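Local coordinates for hypothetical protein AGR_pAT_315 (Agrobacterium tumefaciens str. C58, PDB 1VQY) that is of unknown function but belongs to the NIPSNAP family, of the dimeric alpha-beta barrel clan, at residues Glu29-Gly38 with Phe91-Ile99. Numbering follows the deposited sequence.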
loop_
_atom_site.group_PDB
_atom_site.type_symbol
_atom_site.label_atom_id
_atom_site.label_comp_id
_atom_site.label_asym_id
_atom_site.label_seq_id
_atom_site.Cartn_x
_atom_site.Cartn_y
_atom_site.Cartn_z
ATOM N N GLU B 29 24.292 -11.438 -1.917
ATOM C CA GLU B 29 25.290 -10.416 -2.262
ATOM C C GLU B 29 25.182 -9.216 -1.305
ATOM O O GLU B 29 26.187 -8.745 -0.770
ATOM C CB GLU B 29 25.096 -9.981 -3.710
ATOM C CG GLU B 29 26.246 -9.193 -4.305
ATOM C CD GLU B 29 25.978 -8.766 -5.755
ATOM O OE1 GLU B 29 25.155 -9.419 -6.441
ATOM O OE2 GLU B 29 26.590 -7.764 -6.200
ATOM N N TYR B 30 23.955 -8.743 -1.083
ATOM C CA TYR B 30 23.678 -7.704 -0.085
ATOM C C TYR B 30 24.270 -8.081 1.270
ATOM O O TYR B 30 25.035 -7.325 1.850
ATOM C CB TYR B 30 22.167 -7.473 0.087
ATOM C CG TYR B 30 21.870 -6.444 1.137
ATOM C CD1 TYR B 30 21.762 -6.812 2.490
ATOM C CD2 TYR B 30 21.725 -5.094 0.808
ATOM C CE1 TYR B 30 21.499 -5.869 3.475
ATOM C CE2 TYR B 30 21.469 -4.135 1.796
ATOM C CZ TYR B 30 21.374 -4.535 3.127
ATOM O OH TYR B 30 21.132 -3.620 4.135
ATOM N N LEU B 31 23.891 -9.261 1.756
ATOM C CA LEU B 31 24.356 -9.775 3.029
ATOM C C LEU B 31 25.866 -9.902 3.142
ATOM O O LEU B 31 26.442 -9.615 4.198
ATOM C CB LEU B 31 23.718 -11.136 3.289
ATOM C CG LEU B 31 22.250 -11.091 3.693
ATOM C CD1 LEU B 31 21.765 -12.525 3.920
ATOM C CD2 LEU B 31 22.007 -10.179 4.943
ATOM N N LYS B 32 26.494 -10.344 2.055
ATOM C CA LYS B 32 27.924 -10.591 2.028
ATOM C C LYS B 32 28.689 -9.285 2.147
ATOM O O LYS B 32 29.678 -9.202 2.876
ATOM C CB LYS B 32 28.335 -11.318 0.742
ATOM C CG LYS B 32 29.837 -11.540 0.640
ATOM C CD LYS B 32 30.275 -12.196 -0.658
ATOM C CE LYS B 32 31.637 -12.875 -0.445
ATOM N NZ LYS B 32 32.193 -13.458 -1.685
ATOM N N LEU B 33 28.251 -8.282 1.407
ATOM C CA LEU B 33 28.831 -6.950 1.534
ATOM C C LEU B 33 28.752 -6.406 2.958
ATOM O O LEU B 33 29.731 -5.867 3.473
ATOM C CB LEU B 33 28.138 -5.971 0.582
ATOM C CG LEU B 33 28.628 -6.101 -0.852
ATOM C CD1 LEU B 33 27.654 -5.406 -1.776
ATOM C CD2 LEU B 33 30.034 -5.535 -0.992
ATOM N N VAL B 34 27.604 -6.561 3.599
ATOM C CA VAL B 34 27.438 -6.019 4.930
ATOM C C VAL B 34 28.279 -6.842 5.919
ATOM O O VAL B 34 29.078 -6.275 6.675
ATOM C CB VAL B 34 25.943 -5.921 5.336
ATOM C CG1 VAL B 34 25.785 -5.405 6.783
ATOM C CG2 VAL B 34 25.203 -4.997 4.365
ATOM N N ARG B 35 28.136 -8.165 5.876
ATOM C CA ARG B 35 28.934 -9.080 6.723
ATOM C C ARG B 35 30.433 -8.768 6.684
ATOM O O ARG B 35 31.068 -8.548 7.724
ATOM C CB ARG B 35 28.705 -10.534 6.280
ATOM C CG ARG B 35 29.468 -11.589 7.109
ATOM C CD ARG B 35 29.088 -13.029 6.760
ATOM N NE ARG B 35 27.640 -13.220 6.836
ATOM C CZ ARG B 35 26.815 -13.353 5.793
ATOM N NH1 ARG B 35 27.254 -13.353 4.536
ATOM N NH2 ARG B 35 25.525 -13.493 6.009
ATOM N N GLU B 36 30.972 -8.729 5.464
ATOM C CA GLU B 36 32.410 -8.671 5.230
ATOM C C GLU B 36 33.037 -7.274 5.276
ATOM O O GLU B 36 34.232 -7.154 5.541
ATOM C CB GLU B 36 32.719 -9.319 3.892
ATOM C CG GLU B 36 32.330 -10.803 3.823
ATOM C CD GLU B 36 32.900 -11.507 2.592
ATOM O OE1 GLU B 36 33.469 -10.834 1.707
ATOM O OE2 GLU B 36 32.780 -12.744 2.504
ATOM N N GLU B 37 32.248 -6.225 5.032
ATOM C CA GLU B 37 32.772 -4.853 5.004
ATOM C C GLU B 37 31.944 -3.835 5.789
ATOM O O GLU B 37 32.475 -3.147 6.656
ATOM C CB GLU B 37 32.895 -4.376 3.559
ATOM C CG GLU B 37 33.942 -5.133 2.791
ATOM C CD GLU B 37 33.973 -4.785 1.317
ATOM O OE1 GLU B 37 34.177 -3.588 0.989
ATOM O OE2 GLU B 37 33.816 -5.722 0.498
ATOM N N GLY B 38 30.652 -3.746 5.493
ATOM C CA GLY B 38 29.859 -2.589 5.878
ATOM C C GLY B 38 29.601 -2.396 7.354
ATOM O O GLY B 38 29.725 -1.289 7.866
ATOM N N PHE B 91 32.064 2.230 -0.043
ATOM C CA PHE B 91 31.247 1.030 0.223
ATOM C C PHE B 91 29.759 1.165 -0.136
ATOM O O PHE B 91 29.137 0.218 -0.668
ATOM C CB PHE B 91 31.352 0.605 1.702
ATOM C CG PHE B 91 30.380 -0.471 2.077
ATOM C CD1 PHE B 91 30.668 -1.796 1.822
ATOM C CD2 PHE B 91 29.137 -0.149 2.639
ATOM C CE1 PHE B 91 29.743 -2.796 2.139
ATOM C CE2 PHE B 91 28.213 -1.145 2.968
ATOM C CZ PHE B 91 28.516 -2.469 2.714
ATOM N N ILE B 92 29.185 2.316 0.188
ATOM C CA ILE B 92 27.734 2.507 0.091
ATOM C C ILE B 92 27.128 2.488 -1.345
ATOM O O ILE B 92 25.995 2.025 -1.525
ATOM C CB ILE B 92 27.286 3.760 0.914
ATOM C CG1 ILE B 92 25.753 3.860 0.998
ATOM C CG2 ILE B 92 27.854 5.025 0.342
ATOM C CD1 ILE B 92 25.072 2.626 1.619
ATOM N N PRO B 93 27.879 2.947 -2.364
ATOM C CA PRO B 93 27.328 2.841 -3.706
ATOM C C PRO B 93 27.170 1.390 -4.166
ATOM O O PRO B 93 26.287 1.104 -4.965
ATOM C CB PRO B 93 28.368 3.553 -4.591
ATOM C CG PRO B 93 29.253 4.306 -3.660
ATOM C CD PRO B 93 29.231 3.536 -2.389
ATOM N N ARG B 94 28.014 0.490 -3.685
ATOM C CA ARG B 94 27.920 -0.907 -4.090
ATOM C C ARG B 94 26.766 -1.596 -3.403
ATOM O O ARG B 94 26.230 -2.577 -3.917
ATOM C CB ARG B 94 29.202 -1.665 -3.746
ATOM C CG ARG B 94 30.419 -1.223 -4.510
ATOM C CD ARG B 94 31.598 -2.076 -4.105
ATOM N NE ARG B 94 32.318 -1.487 -2.987
ATOM C CZ ARG B 94 32.933 -2.175 -2.019
ATOM N NH1 ARG B 94 32.907 -3.513 -1.992
ATOM N NH2 ARG B 94 33.588 -1.510 -1.062
ATOM N N LEU B 95 26.418 -1.116 -2.217
ATOM C CA LEU B 95 25.288 -1.659 -1.496
ATOM C C LEU B 95 23.965 -1.076 -2.020
ATOM O O LEU B 95 23.008 -1.800 -2.257
ATOM C CB LEU B 95 25.423 -1.352 -0.015
ATOM C CG LEU B 95 24.446 -2.143 0.846
ATOM C CD1 LEU B 95 24.840 -3.625 0.888
ATOM C CD2 LEU B 95 24.380 -1.543 2.237
ATOM N N SER B 96 23.935 0.240 -2.196
ATOM C CA SER B 96 22.719 0.970 -2.588
ATOM C C SER B 96 22.128 0.536 -3.914
ATOM O O SER B 96 20.924 0.622 -4.104
ATOM C CB SER B 96 23.021 2.466 -2.684
ATOM O OG SER B 96 23.430 2.959 -1.430
ATOM N N VAL B 97 22.980 0.114 -4.839
ATOM C CA VAL B 97 22.501 -0.385 -6.126
ATOM C C VAL B 97 21.694 -1.710 -6.008
ATOM O O VAL B 97 20.948 -2.070 -6.919
ATOM C CB VAL B 97 23.667 -0.559 -7.129
ATOM C CG1 VAL B 97 24.576 -1.688 -6.720
ATOM C CG2 VAL B 97 23.116 -0.797 -8.552
ATOM N N LEU B 98 21.836 -2.420 -4.892
ATOM C CA LEU B 98 21.140 -3.690 -4.696
ATOM C C LEU B 98 19.783 -3.503 -4.029
ATOM O O LEU B 98 19.036 -4.468 -3.880
ATOM C CB LEU B 98 21.980 -4.614 -3.823
ATOM C CG LEU B 98 23.347 -5.072 -4.338
ATOM C CD1 LEU B 98 23.954 -6.035 -3.337
ATOM C CD2 LEU B 98 23.220 -5.729 -5.698
ATOM N N ILE B 99 19.481 -2.262 -3.634
ATOM C CA ILE B 99 18.276 -1.929 -2.875
ATOM C C ILE B 99 17.192 -1.424 -3.823
ATOM O O ILE B 99 17.412 -0.468 -4.565
ATOM C CB ILE B 99 18.584 -0.860 -1.771
ATOM C CG1 ILE B 99 19.607 -1.417 -0.776
ATOM C CG2 ILE B 99 17.318 -0.473 -1.020
ATOM C CD1 ILE B 99 20.258 -0.404 0.110
#
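Phe91 enters the opposing helix as a knob into a hole, its ring set among Leu33, Val34, Glu37 and Gly38, and shows how two nearly antiparallel helices (159°) can interlock where the segment axes approach to 10.2 Å. Gly38 lies over one ring face, its CA 3.7 Å from the centroid of the Phe91 ring in a CH-pi contact; it ends the wider pi-type turn 34-38, where Leu33 O accepts from both Glu37 N and Gly38 N. With CG anti to the backbone N (chi1 171°), the Phe91 ring reaches across the interface, and Leu33 CB meets its CE1 at 3.9 Å. One turn on, Leu95 fills the buried middle: its CD1 lies 3.4 Å from Tyr30 CD2 and 3.8 Å from Val34 CG2. Leu98 carries the apolar packing into the turn after the helix, CD1 lying 4.1 Å from both Tyr30 CB and Leu33 CD1. The solvent side is looser and polar. There Arg94, bent at chi3 (-91°), forms an end-on salt bridge with Glu37, NH1 and NH2 both donating to OE1 on its syn side; the NH2 bond is 3.0 Å long. At the inner side, Tyr30 OH bonds Tyr52 OH, and Tyr30 and Ile99 both pack on strand 14-22, consistent with the dimeric alpha-beta barrel fold, in which helices cover one face of an antiparallel sheet, while Val34 also packs on Phe112 of a second subunit.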